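Local atomic coordinates of dihydroorotase (Campylobacter jejuni subsp. jejuni, PDB entry 3PNU), a protein that probably catalyses the reversible, zinc-dependent cyclisation of carbamoyl aspartate to dihydroorotate in pyrimidine biosynthesis. Residues Pro30-Leu35 against Val256-Asp261; Glu188-Lys193 against Ala207-His212. All coordinates share one frame; numbering follows the deposited sequence.

Contact 1. Residues Pro30-Leu35 against Val256-Asp261; sequences PLDMHL and VMFGSD. With ZN (zinc ion), chain D.
Asp32 grips Ser260 with both carboxylate oxygens. Ser260 N donates to Asp32 OD1 (3.0 Å), almost straight at 173°. Ser260 OG donates to Asp32 OD2 (2.6 Å), on its syn side. His34 N closes an Asx turn onto the same OD1, from the opposite face of the plane. Two N-H groups and the Ser260 hydroxyl hold the rotation of this buried carboxylate. The chain turns a corner, and Asp261 N donates a hydrogen bond to His34 O (2.7 Å). Gly259 CA packs 3.7 Å from His34 CB. The His34 ring and Asp261 carboxylate lie side by side, their planes nearly perpendicular. CG is anti to the backbone N in both (chi1 -171° and -169°), which carries His34 NE2 and Asp261 OD1 to the same zinc, each at 2.1 Å. Its site includes His36 and carboxylated Lys116, and His34 ND1 bonds Glu188 OE1. The other end is looser, though also buried. Met33 N bonds Phe258 O (3.0 Å), but a water bridges that oxygen and Leu31 O, and Met33 CG rests on Met257 CB at 4.2 Å. In this hydrolase barrel, the Asp32 bonds form a second shell that probably sets the corner presenting His34 and Asp261.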
loop_
_atom_site.group_PDB
_atom_site.type_symbol
_atom_site.label_atom_id
_atom_site.label_comp_id
_atom_site.label_asym_id
_atom_site.label_seq_id
_atom_site.Cartn_x
_atom_site.Cartn_y
_atom_site.Cartn_z
ATOM N N PRO A 30 25.770 -19.565 -9.330
ATOM C CA PRO A 30 24.603 -18.919 -8.742
ATOM C C PRO A 30 23.307 -19.477 -9.294
ATOM O O PRO A 30 23.168 -19.724 -10.497
ATOM C CB PRO A 30 24.744 -17.448 -9.163
ATOM C CG PRO A 30 25.712 -17.454 -10.298
ATOM C CD PRO A 30 26.620 -18.611 -10.057
ATOM N N LEU A 31 22.355 -19.670 -8.404
ATOM C CA LEU A 31 21.074 -20.184 -8.794
ATOM C C LEU A 31 19.982 -19.199 -8.433
ATOM O O LEU A 31 20.006 -18.621 -7.356
ATOM C CB LEU A 31 20.855 -21.510 -8.079
ATOM C CG LEU A 31 21.815 -22.611 -8.539
ATOM C CD1 LEU A 31 21.873 -23.794 -7.559
ATOM C CD2 LEU A 31 21.416 -23.069 -9.929
ATOM N N ASP A 32 19.046 -18.981 -9.352
ATOM C CA ASP A 32 17.886 -18.150 -9.066
ATOM C C ASP A 32 16.745 -19.132 -8.961
ATOM O O ASP A 32 16.239 -19.613 -9.981
ATOM C CB ASP A 32 17.611 -17.088 -10.138
ATOM C CG ASP A 32 16.357 -16.227 -9.799
ATOM O OD1 ASP A 32 15.598 -16.603 -8.876
ATOM O OD2 ASP A 32 16.125 -15.183 -10.443
ATOM N N MET A 33 16.331 -19.441 -7.729
ATOM C CA MET A 33 15.275 -20.464 -7.516
ATOM C C MET A 33 13.820 -20.007 -7.654
ATOM O O MET A 33 12.901 -20.760 -7.310
ATOM C CB MET A 33 15.494 -21.170 -6.180
ATOM C CG MET A 33 16.909 -21.776 -6.052
ATOM S SD MET A 33 17.317 -22.989 -7.341
ATOM C CE MET A 33 16.272 -24.380 -6.911
ATOM N N HIS A 34 13.601 -18.803 -8.178
ATOM C CA HIS A 34 12.235 -18.316 -8.399
ATOM C C HIS A 34 12.265 -17.215 -9.457
ATOM O O HIS A 34 12.536 -16.075 -9.133
ATOM C CB HIS A 34 11.636 -17.777 -7.080
ATOM C CG HIS A 34 10.178 -17.458 -7.163
ATOM N ND1 HIS A 34 9.231 -18.104 -6.396
ATOM C CD2 HIS A 34 9.497 -16.578 -7.940
ATOM C CE1 HIS A 34 8.033 -17.621 -6.684
ATOM N NE2 HIS A 34 8.165 -16.697 -7.620
ATOM N N LEU A 35 11.950 -17.546 -10.704
ATOM C CA LEU A 35 12.051 -16.575 -11.788
ATOM C C LEU A 35 10.914 -16.625 -12.785
ATOM O O LEU A 35 10.464 -17.692 -13.160
ATOM C CB LEU A 35 13.365 -16.837 -12.558
ATOM C CG LEU A 35 13.812 -15.897 -13.701
ATOM C CD1 LEU A 35 13.904 -14.447 -13.224
ATOM C CD2 LEU A 35 15.179 -16.349 -14.285
ATOM N N VAL A 256 17.164 -22.061 3.461
ATOM C CA VAL A 256 16.775 -20.875 2.728
ATOM C C VAL A 256 17.623 -20.782 1.460
ATOM O O VAL A 256 18.816 -21.065 1.488
ATOM C CB VAL A 256 16.908 -19.627 3.584
ATOM C CG1 VAL A 256 16.935 -18.388 2.715
ATOM C CG2 VAL A 256 15.759 -19.575 4.599
ATOM N N MET A 257 16.991 -20.411 0.351
ATOM C CA MET A 257 17.649 -20.314 -0.945
ATOM C C MET A 257 17.260 -19.002 -1.576
ATOM O O MET A 257 16.167 -18.511 -1.354
ATOM C CB MET A 257 17.152 -21.429 -1.858
ATOM C CG MET A 257 17.492 -22.839 -1.405
ATOM S SD MET A 257 16.463 -24.093 -2.203
ATOM C CE MET A 257 14.948 -23.986 -1.263
ATOM N N PHE A 258 18.141 -18.414 -2.368
ATOM C CA PHE A 258 17.778 -17.183 -3.019
ATOM C C PHE A 258 16.851 -17.470 -4.185
ATOM O O PHE A 258 17.082 -18.392 -4.966
ATOM C CB PHE A 258 18.992 -16.419 -3.506
ATOM C CG PHE A 258 18.640 -15.298 -4.402
ATOM C CD1 PHE A 258 18.135 -14.133 -3.889
ATOM C CD2 PHE A 258 18.793 -15.420 -5.764
ATOM C CE1 PHE A 258 17.787 -13.084 -4.730
ATOM C CE2 PHE A 258 18.457 -14.379 -6.607
ATOM C CZ PHE A 258 17.942 -13.216 -6.080
ATOM N N GLY A 259 15.782 -16.686 -4.252
ATOM C CA GLY A 259 14.765 -16.756 -5.307
ATOM C C GLY A 259 14.347 -15.307 -5.513
ATOM O O GLY A 259 13.778 -14.693 -4.618
ATOM N N SER A 260 14.626 -14.757 -6.684
ATOM C CA SER A 260 14.382 -13.337 -6.916
ATOM C C SER A 260 12.939 -12.953 -7.085
ATOM O O SER A 260 12.560 -11.852 -6.798
ATOM C CB SER A 260 15.075 -12.909 -8.209
ATOM O OG SER A 260 14.417 -13.509 -9.336
ATOM N N ASP A 261 12.154 -13.875 -7.595
ATOM C CA ASP A 261 10.780 -13.585 -7.992
ATOM C C ASP A 261 10.816 -12.394 -8.964
ATOM O O ASP A 261 9.912 -11.575 -8.957
ATOM C CB ASP A 261 9.858 -13.302 -6.800
ATOM C CG ASP A 261 8.379 -13.254 -7.191
ATOM O OD1 ASP A 261 7.918 -14.014 -8.089
ATOM O OD2 ASP A 261 7.664 -12.457 -6.564
HETATM ZN ZN ZN D . 6.571 -15.635 -8.510
HETATM O O HOH W 1 19.746 -20.017 -4.976
HETATM O O HOH W 2 5.482 -14.283 -6.840
#

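Contact 2. Residues Glu188-Lys193 against Ala207-His212. With ZN (zinc ion), chain C.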
loop_
_atom_site.group_PDB
_atom_site.type_symbol
_atom_site.label_atom_id
_atom_site.label_comp_id
_atom_site.label_asym_id
_atom_site.label_seq_id
_atom_site.Cartn_x
_atom_site.Cartn_y
_atom_site.Cartn_z
ATOM N N GLU A 188 7.691 -20.269 -1.064
ATOM C CA GLU A 188 8.298 -19.250 -1.935
ATOM C C GLU A 188 8.205 -17.853 -1.398
ATOM O O GLU A 188 7.302 -17.529 -0.618
ATOM C CB GLU A 188 7.673 -19.284 -3.324
ATOM C CG GLU A 188 7.962 -20.575 -4.072
ATOM C CD GLU A 188 9.457 -20.776 -4.357
ATOM O OE1 GLU A 188 10.243 -19.779 -4.403
ATOM O OE2 GLU A 188 9.831 -21.947 -4.548
ATOM N N HIS A 189 9.141 -17.012 -1.851
ATOM C CA HIS A 189 9.253 -15.609 -1.427
ATOM C C HIS A 189 8.630 -15.292 -0.068
ATOM O O HIS A 189 7.626 -14.593 0.022
ATOM C CB HIS A 189 8.696 -14.669 -2.480
ATOM C CG HIS A 189 7.382 -15.090 -3.048
ATOM N ND1 HIS A 189 6.274 -15.328 -2.268
ATOM C CD2 HIS A 189 6.985 -15.268 -4.332
ATOM C CE1 HIS A 189 5.261 -15.677 -3.045
ATOM N NE2 HIS A 189 5.662 -15.630 -4.301
ATOM N N ILE A 190 9.218 -15.803 0.997
ATOM C CA ILE A 190 8.665 -15.510 2.312
ATOM C C ILE A 190 8.962 -14.068 2.649
ATOM O O ILE A 190 10.003 -13.513 2.248
ATOM C CB ILE A 190 9.146 -16.445 3.394
ATOM C CG1 ILE A 190 10.667 -16.351 3.611
ATOM C CG2 ILE A 190 8.728 -17.890 3.051
ATOM C CD1 ILE A 190 11.133 -17.088 4.929
ATOM N N THR A 191 8.039 -13.464 3.385
ATOM C CA THR A 191 8.116 -12.061 3.732
ATOM C C THR A 191 7.740 -11.731 5.162
ATOM O O THR A 191 7.634 -10.575 5.496
ATOM C CB THR A 191 7.132 -11.305 2.854
ATOM O OG1 THR A 191 5.804 -11.767 3.142
ATOM C CG2 THR A 191 7.455 -11.540 1.347
ATOM N N THR A 192 7.535 -12.738 5.996
ATOM C CA THR A 192 7.109 -12.524 7.358
ATOM C C THR A 192 7.951 -13.276 8.368
ATOM O O THR A 192 8.526 -14.338 8.084
ATOM C CB THR A 192 5.686 -13.067 7.568
ATOM O OG1 THR A 192 5.685 -14.484 7.344
ATOM C CG2 THR A 192 4.667 -12.388 6.631
ATOM N N LYS A 193 7.992 -12.740 9.572
ATOM C CA LYS A 193 8.683 -13.388 10.663
ATOM C C LYS A 193 7.965 -14.707 10.964
ATOM O O LYS A 193 8.588 -15.696 11.332
ATOM C CB LYS A 193 8.687 -12.470 11.870
ATOM C CG LYS A 193 9.446 -13.004 13.087
ATOM C CD LYS A 193 9.548 -11.931 14.141
ATOM C CE LYS A 193 10.187 -12.448 15.417
ATOM N NZ LYS A 193 10.308 -11.360 16.432
ATOM N N ALA A 207 12.497 -22.660 2.094
ATOM C CA ALA A 207 12.029 -21.349 1.658
ATOM C C ALA A 207 12.962 -20.650 0.684
ATOM O O ALA A 207 14.161 -20.935 0.627
ATOM C CB ALA A 207 11.792 -20.453 2.883
ATOM N N THR A 208 12.397 -19.740 -0.101
ATOM C CA THR A 208 13.187 -18.910 -0.978
ATOM C C THR A 208 12.936 -17.483 -0.507
ATOM O O THR A 208 11.860 -17.189 0.009
ATOM C CB THR A 208 12.840 -19.060 -2.465
ATOM O OG1 THR A 208 11.522 -18.567 -2.733
ATOM C CG2 THR A 208 12.954 -20.510 -2.920
ATOM N N ILE A 209 13.938 -16.619 -0.645
ATOM C CA ILE A 209 13.818 -15.204 -0.293
ATOM C C ILE A 209 14.297 -14.325 -1.466
ATOM O O ILE A 209 15.285 -14.655 -2.146
ATOM C CB ILE A 209 14.633 -14.838 0.941
ATOM C CG1 ILE A 209 14.180 -15.649 2.145
ATOM C CG2 ILE A 209 14.453 -13.372 1.234
ATOM C CD1 ILE A 209 14.989 -15.388 3.379
ATOM N N THR A 210 13.588 -13.216 -1.698
ATOM C CA THR A 210 13.898 -12.311 -2.795
ATOM C C THR A 210 14.914 -11.269 -2.413
ATOM O O THR A 210 15.269 -11.078 -1.240
ATOM C CB THR A 210 12.657 -11.498 -3.246
ATOM O OG1 THR A 210 12.319 -10.558 -2.222
ATOM C CG2 THR A 210 11.491 -12.400 -3.550
ATOM N N LEU A 211 15.366 -10.548 -3.419
ATOM C CA LEU A 211 16.292 -9.496 -3.156
ATOM C C LEU A 211 15.570 -8.341 -2.492
ATOM O O LEU A 211 15.981 -7.881 -1.434
ATOM C CB LEU A 211 16.946 -9.046 -4.451
ATOM C CG LEU A 211 17.866 -7.831 -4.331
ATOM C CD1 LEU A 211 18.830 -8.017 -3.200
ATOM C CD2 LEU A 211 18.569 -7.586 -5.672
ATOM N N HIS A 212 14.476 -7.888 -3.097
ATOM C CA HIS A 212 13.763 -6.716 -2.560
ATOM C C HIS A 212 13.286 -6.864 -1.119
ATOM O O HIS A 212 13.441 -5.939 -0.326
ATOM C CB HIS A 212 12.681 -6.201 -3.527
ATOM C CG HIS A 212 11.756 -7.247 -4.064
ATOM N ND1 HIS A 212 12.146 -8.181 -5.001
ATOM C CD2 HIS A 212 10.436 -7.460 -3.849
ATOM C CE1 HIS A 212 11.115 -8.951 -5.305
ATOM N NE2 HIS A 212 10.064 -8.541 -4.611
HETATM ZN ZN ZN C . 4.577 -15.891 -6.012
HETATM O O HOH W 3 11.018 -13.205 -0.170
HETATM O O HOH W 2 5.482 -14.283 -6.840
#
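Thr208 OG1 is gripped by two consecutive residues of the loop after strand 185-187. It donates to Glu188 OE1 and accepts from His189 N (3.0 Å). The OG1 to OE1 distance of Thr208 and Glu188 refines to 2.4 Å, so short that its exact value is doubtful. The Glu188 chain bends at chi2 (-64°), which folds the carboxylate back over Thr208, and OE1 also meets Thr208 CG2. Next along the loop, Ile190 N bonds Thr208 O (3.1 Å). A water then extends the join, donating to Ile190 O (2.6 Å) and accepting from Thr210 N. On the apolar side, Ile190 CG1 meets Ile209 CG1 at 3.9 Å, while Ile190 CD1 and CG2 both rest on Ala207 CB. Helix 193-201 links the two parallel strands in a beta-alpha-beta crossover, and its residues Leu195 and Cys196 also touch Ile190. The His189 ring has Glu188 CB over one face, and its NE2 binds zinc at 2.0 Å. His155 and carboxylated Lys116 also bind this ion. Glu188 OE1 in turn accepts from His34 ND1, a ligand of the other zinc. The Thr208 hydroxyl is thus consistent with positioning His189 through its backbone and His34 through Glu188.

Both contacts are buried in the barrel core, and contact 1 lies nearer the centre of the chain. They share a sheet: strands 205-209 and 256-258 are neighbours, and Met257 N probably bonds Ala207 O at 2.9 Å. The bond from His34 to Glu188 ties the two zinc shells together. Contact 1 joins strands far apart in sequence. Contact 2 joins the loop after strand 185-187 to the neighbouring strand 205-209. Each contact serves a different zinc, and water 2 binds both ions. Contact 1 supplies two metal ligands, one from each segment, whereas contact 2 supplies one. A carboxylate organises backbone in contact 1. In contact 2 a hydroxyl does so, and isoleucine packing has a larger share.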